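Local atomic coordinates of homoserine dehydrogenase (Thermoplasma acidophilum, PDB entry 3ING), a protein that probably catalyses the NADPH-linked reduction of aspartate semialdehyde to homoserine, on the biosynthetic route to threonine and methionine. Residues Ala146-Ser158 / Leu285-Val299. Residues are numbered along the deposited sequence; the frame is centred on the assembly and turned at random. Where two conformers were deposited one is given.
Sequences AGGVPLFSVLDYS and LGYQIETDSNGTVNV. With NA (sodium ion), chain B; EDO (1,2-ethanediol), chain G.
The sodium-binding loop of homoserine dehydrogenase, with the short helix 152-157 that follows it, lies on one face of the beta hairpin 286-299, and Tyr287 makes the polar link between them. Its hydroxyl donates to the carbonyl of Pro150, OH to O 2.6 Å, reaching a lone pair in the carbonyl plane at a C=O...O angle of 137°, with that oxygen at the edge of the ring. With chi1 at 65°, CG sits between the backbone N and the carbonyl carbon, which lifts the ring off the strand toward the loop. Leu151 CG lies 3.6 Å from Tyr287 CE2, while Val154 brings both methyls close to the hydroxyl. Val149 spreads its two branches over the hairpin: CG1, anti to its own backbone N, presses tightly on Val299 CG1 at 3.5 Å and also meets the tyrosine ring, whereas CG2 rests on Leu285 CB at 3.9 Å. A phenylalanine in place of Tyr287 would probably keep much of this packing but leave the buried Pro150 carbonyl without its hydroxyl partner. Farther along, helix 152-157 and strand 286-291 run nearly parallel, 19° apart, and Leu155 reaches toward Ile289, whose side chain has two conformers, so that contact is less certain. The loop's other side turns to the metal: sodium takes the carbonyl oxygens of Ala146 (2.9 Å) and Val149 (2.6 Å), joined by Val145 and Glu142. Leu285 CD1 packs on Ala146 CA at 3.7 Å, next to Gly147, which touches NADPH. Along the hairpin's second strand, Val297 to Val299 pair antiparallel with a strand of the second subunit, continuing the sheet across the interface. Apolar packing of a helix on an antiparallel sheet, joined here to a cation-binding loop beside the cofactor, is consistent with the catalytic and dimerisation region of homoserine dehydrogenases.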
loop_
_atom_site.group_PDB
_atom_site.type_symbol
_atom_site.label_atom_id
_atom_site.label_comp_id
_atom_site.label_asym_id
_atom_site.label_seq_id
_atom_site.Cartn_x
_atom_site.Cartn_y
_atom_site.Cartn_z
ATOM N N ALA A 146 -5.526 12.097 -3.874
ATOM C CA ALA A 146 -4.894 11.323 -4.951
ATOM C C ALA A 146 -5.807 10.185 -5.361
ATOM O O ALA A 146 -5.505 9.007 -5.174
ATOM C CB ALA A 146 -3.482 10.772 -4.559
ATOM N N GLY A 147 -6.947 10.555 -5.882
ATOM C CA GLY A 147 -7.945 9.615 -6.397
ATOM C C GLY A 147 -7.613 8.140 -6.331
ATOM O O GLY A 147 -7.901 7.463 -5.358
ATOM N N GLY A 148 -6.962 7.648 -7.362
ATOM C CA GLY A 148 -6.719 6.233 -7.487
ATOM C C GLY A 148 -5.401 5.724 -6.949
ATOM O O GLY A 148 -5.120 4.533 -7.042
ATOM N N VAL A 149 -4.580 6.572 -6.362
ATOM C CA VAL A 149 -3.317 6.085 -5.812
ATOM C C VAL A 149 -3.558 5.614 -4.381
ATOM O O VAL A 149 -4.071 6.368 -3.594
ATOM C CB VAL A 149 -2.222 7.171 -5.790
ATOM C CG1 VAL A 149 -0.933 6.565 -5.243
ATOM C CG2 VAL A 149 -1.994 7.741 -7.196
ATOM N N PRO A 150 -3.204 4.370 -4.050
ATOM C CA PRO A 150 -3.346 3.940 -2.656
ATOM C C PRO A 150 -2.522 4.786 -1.696
ATOM O O PRO A 150 -1.308 4.948 -1.861
ATOM C CB PRO A 150 -2.827 2.494 -2.669
ATOM C CG PRO A 150 -2.960 2.066 -4.095
ATOM C CD PRO A 150 -2.701 3.295 -4.914
ATOM N N LEU A 151 -3.193 5.323 -0.675
ATOM C CA LEU A 151 -2.587 6.255 0.228
ATOM C C LEU A 151 -3.053 5.907 1.639
ATOM O O LEU A 151 -2.256 5.440 2.459
ATOM C CB LEU A 151 -2.981 7.695 -0.203
ATOM C CG LEU A 151 -2.129 8.848 0.337
ATOM C CD1 LEU A 151 -2.353 10.166 -0.441
ATOM C CD2 LEU A 151 -2.342 9.054 1.797
ATOM N N PHE A 152 -4.334 6.098 1.944
ATOM C CA PHE A 152 -4.758 5.859 3.341
ATOM C C PHE A 152 -4.722 4.384 3.677
ATOM O O PHE A 152 -4.417 4.014 4.818
ATOM C CB PHE A 152 -6.084 6.555 3.658
ATOM C CG PHE A 152 -5.975 8.040 3.602
ATOM C CD1 PHE A 152 -5.165 8.728 4.502
ATOM C CD2 PHE A 152 -6.556 8.740 2.595
ATOM C CE1 PHE A 152 -5.010 10.072 4.409
ATOM C CE2 PHE A 152 -6.428 10.105 2.528
ATOM C CZ PHE A 152 -5.650 10.767 3.436
ATOM N N SER A 153 -4.985 3.536 2.705
ATOM C CA SER A 153 -4.926 2.084 2.929
ATOM C C SER A 153 -3.464 1.661 3.216
ATOM O O SER A 153 -3.201 0.709 3.975
ATOM C CB SER A 153 -5.490 1.354 1.720
ATOM O OG SER A 153 -4.868 1.661 0.466
ATOM N N VAL A 154 -2.523 2.379 2.583
ATOM C CA VAL A 154 -1.067 2.152 2.802
ATOM C C VAL A 154 -0.680 2.589 4.214
ATOM O O VAL A 154 0.033 1.888 4.961
ATOM C CB VAL A 154 -0.256 2.906 1.759
ATOM C CG1 VAL A 154 1.259 2.894 2.074
ATOM C CG2 VAL A 154 -0.567 2.337 0.345
ATOM N N LEU A 155 -1.147 3.772 4.573
ATOM C CA LEU A 155 -0.871 4.326 5.905
ATOM C C LEU A 155 -1.533 3.472 6.969
ATOM O O LEU A 155 -0.942 3.266 8.030
ATOM C CB LEU A 155 -1.330 5.784 6.005
ATOM C CG LEU A 155 -0.614 6.859 5.186
ATOM C CD1 LEU A 155 -1.302 8.158 5.331
ATOM C CD2 LEU A 155 0.821 6.993 5.604
ATOM N N ASP A 156 -2.726 2.927 6.692
ATOM C CA ASP A 156 -3.433 2.094 7.677
ATOM C C ASP A 156 -2.892 0.664 7.809
ATOM O O ASP A 156 -2.927 0.093 8.874
ATOM C CB ASP A 156 -4.933 1.958 7.334
ATOM C CG ASP A 156 -5.734 3.233 7.591
ATOM O OD1 ASP A 156 -5.218 4.102 8.296
ATOM O OD2 ASP A 156 -6.884 3.346 7.089
ATOM N N TYR A 157 -2.468 0.044 6.715
ATOM C CA TYR A 157 -2.144 -1.383 6.778
ATOM C C TYR A 157 -0.765 -1.823 6.317
ATOM O O TYR A 157 -0.462 -3.016 6.412
ATOM C CB TYR A 157 -3.190 -2.157 5.945
ATOM C CG TYR A 157 -4.595 -1.879 6.393
ATOM C CD1 TYR A 157 -5.062 -2.374 7.610
ATOM C CD2 TYR A 157 -5.440 -1.070 5.652
ATOM C CE1 TYR A 157 -6.323 -2.082 8.044
ATOM C CE2 TYR A 157 -6.695 -0.775 6.090
ATOM C CZ TYR A 157 -7.143 -1.308 7.269
ATOM O OH TYR A 157 -8.424 -1.033 7.733
ATOM N N SER A 158 0.045 -0.902 5.793
ATOM C CA SER A 158 1.369 -1.250 5.266
ATOM C C SER A 158 2.544 -0.738 6.099
ATOM O O SER A 158 3.630 -1.292 6.003
ATOM C CB SER A 158 1.534 -0.726 3.844
ATOM O OG SER A 158 0.710 -1.416 2.909
ATOM N N LEU A 285 -0.581 10.578 -10.551
ATOM C CA LEU A 285 -0.373 11.239 -9.257
ATOM C C LEU A 285 0.553 10.368 -8.415
ATOM O O LEU A 285 0.828 9.209 -8.761
ATOM C CB LEU A 285 -1.710 11.436 -8.543
ATOM C CG LEU A 285 -2.779 12.322 -9.213
ATOM C CD1 LEU A 285 -4.109 12.355 -8.367
ATOM C CD2 LEU A 285 -2.244 13.684 -9.342
ATOM N N GLY A 286 1.052 10.893 -7.311
ATOM C CA GLY A 286 1.931 10.100 -6.459
ATOM C C GLY A 286 2.494 10.897 -5.321
ATOM O O GLY A 286 2.311 12.107 -5.258
ATOM N N TYR A 287 3.168 10.198 -4.420
ATOM C CA TYR A 287 3.709 10.783 -3.233
ATOM C C TYR A 287 4.877 9.980 -2.627
ATOM O O TYR A 287 5.218 8.851 -3.051
ATOM C CB TYR A 287 2.596 10.919 -2.175
ATOM C CG TYR A 287 2.068 9.564 -1.713
ATOM C CD1 TYR A 287 2.692 8.865 -0.717
ATOM C CD2 TYR A 287 0.963 8.989 -2.306
ATOM C CE1 TYR A 287 2.230 7.597 -0.291
ATOM C CE2 TYR A 287 0.505 7.738 -1.901
ATOM C CZ TYR A 287 1.139 7.051 -0.885
ATOM O OH TYR A 287 0.662 5.795 -0.462
ATOM N N GLN A 288 5.450 10.547 -1.579
ATOM C CA GLN A 288 6.538 9.938 -0.865
ATOM C C GLN A 288 6.235 10.095 0.626
ATOM O O GLN A 288 5.908 11.202 1.055
ATOM C CB GLN A 288 7.845 10.646 -1.237
ATOM C CG GLN A 288 9.072 10.135 -0.548
ATOM C CD GLN A 288 10.353 10.798 -1.021
ATOM O OE1 GLN A 288 10.720 11.886 -0.557
ATOM N NE2 GLN A 288 11.086 10.111 -1.882
ATOM N N ILE A 289 6.328 9.013 1.408
ATOM C CA ILE A 289 6.215 9.148 2.837
ATOM C C ILE A 289 7.512 8.711 3.483
ATOM O O ILE A 289 7.989 7.596 3.295
ATOM C CB ILE A 289 5.064 8.344 3.481
ATOM C CG1 ILE A 289 4.911 6.983 2.820
ATOM C CG2 ILE A 289 3.771 9.167 3.491
ATOM C CD1 ILE A 289 4.051 6.068 3.608
ATOM N N GLU A 290 8.070 9.615 4.292
ATOM C CA GLU A 290 9.226 9.329 5.148
ATOM C C GLU A 290 8.742 8.795 6.483
ATOM O O GLU A 290 7.948 9.451 7.127
ATOM C CB GLU A 290 10.060 10.579 5.414
ATOM C CG GLU A 290 10.518 11.305 4.195
ATOM C CD GLU A 290 11.351 12.552 4.514
ATOM O OE1 GLU A 290 11.576 12.856 5.715
ATOM O OE2 GLU A 290 11.783 13.222 3.552
ATOM N N THR A 291 9.246 7.623 6.889
ATOM C CA THR A 291 8.838 6.921 8.117
ATOM C C THR A 291 10.016 6.573 8.961
ATOM O O THR A 291 11.139 6.466 8.463
ATOM C CB THR A 291 8.062 5.598 7.850
ATOM O OG1 THR A 291 8.951 4.514 7.478
ATOM C CG2 THR A 291 6.989 5.791 6.795
ATOM N N ASP A 292 9.772 6.320 10.245
ATOM C CA ASP A 292 10.879 6.016 11.098
ATOM C C ASP A 292 11.186 4.504 11.201
ATOM O O ASP A 292 12.237 4.163 11.701
ATOM C CB ASP A 292 10.719 6.687 12.467
ATOM C CG ASP A 292 9.621 6.056 13.325
ATOM O OD1 ASP A 292 8.932 5.166 12.832
ATOM O OD2 ASP A 292 9.443 6.471 14.495
ATOM N N SER A 293 10.269 3.628 10.744
ATOM C CA SER A 293 10.491 2.162 10.806
ATOM C C SER A 293 10.278 1.365 9.503
ATOM O O SER A 293 10.528 0.146 9.458
ATOM C CB SER A 293 9.577 1.572 11.874
ATOM O OG SER A 293 9.761 2.227 13.113
ATOM N N ASN A 294 9.836 2.030 8.455
ATOM C CA ASN A 294 9.582 1.382 7.159
ATOM C C ASN A 294 10.241 2.119 6.005
ATOM O O ASN A 294 9.832 1.956 4.839
ATOM C CB ASN A 294 8.054 1.273 6.929
ATOM C CG ASN A 294 7.390 0.341 7.926
ATOM O OD1 ASN A 294 7.366 -0.888 7.703
ATOM N ND2 ASN A 294 6.877 0.899 9.052
ATOM N N GLY A 295 11.265 2.918 6.323
ATOM C CA GLY A 295 11.991 3.683 5.315
ATOM C C GLY A 295 11.201 4.812 4.691
ATOM O O GLY A 295 10.273 5.359 5.315
ATOM N N THR A 296 11.589 5.169 3.463
ATOM C CA THR A 296 10.892 6.174 2.699
ATOM C C THR A 296 10.287 5.467 1.515
ATOM O O THR A 296 11.001 4.877 0.682
ATOM C CB THR A 296 11.807 7.328 2.245
ATOM O OG1 THR A 296 12.255 8.009 3.403
ATOM C CG2 THR A 296 11.078 8.340 1.301
ATOM N N VAL A 297 8.968 5.549 1.461
ATOM C CA VAL A 297 8.171 4.818 0.504
ATOM C C VAL A 297 7.573 5.743 -0.525
ATOM O O VAL A 297 7.051 6.810 -0.183
ATOM C CB VAL A 297 7.036 3.982 1.208
ATOM C CG1 VAL A 297 6.148 3.306 0.154
ATOM C CG2 VAL A 297 7.647 2.938 2.190
ATOM N N ASN A 298 7.676 5.337 -1.792
ATOM C CA ASN A 298 7.148 6.086 -2.910
ATOM C C ASN A 298 6.001 5.325 -3.562
ATOM O O ASN A 298 6.110 4.145 -3.794
ATOM C CB ASN A 298 8.229 6.357 -3.959
ATOM C CG ASN A 298 9.556 6.765 -3.345
ATOM O OD1 ASN A 298 9.623 7.718 -2.568
ATOM N ND2 ASN A 298 10.630 6.049 -3.709
ATOM N N VAL A 299 4.938 6.035 -3.929
ATOM C CA VAL A 299 3.734 5.390 -4.489
ATOM C C VAL A 299 3.195 6.325 -5.544
ATOM O O VAL A 299 3.144 7.549 -5.330
ATOM C CB VAL A 299 2.654 5.119 -3.439
ATOM C CG1 VAL A 299 1.453 4.338 -4.063
ATOM C CG2 VAL A 299 3.218 4.378 -2.201
HETATM NA NA NA B . -5.995 7.819 -2.631
HETATM C C1 EDO G . -9.317 5.660 7.912
HETATM O O1 EDO G . -8.234 5.583 6.989
HETATM C C2 EDO G . -8.783 5.779 9.348
HETATM O O2 EDO G . -7.511 5.118 9.582
#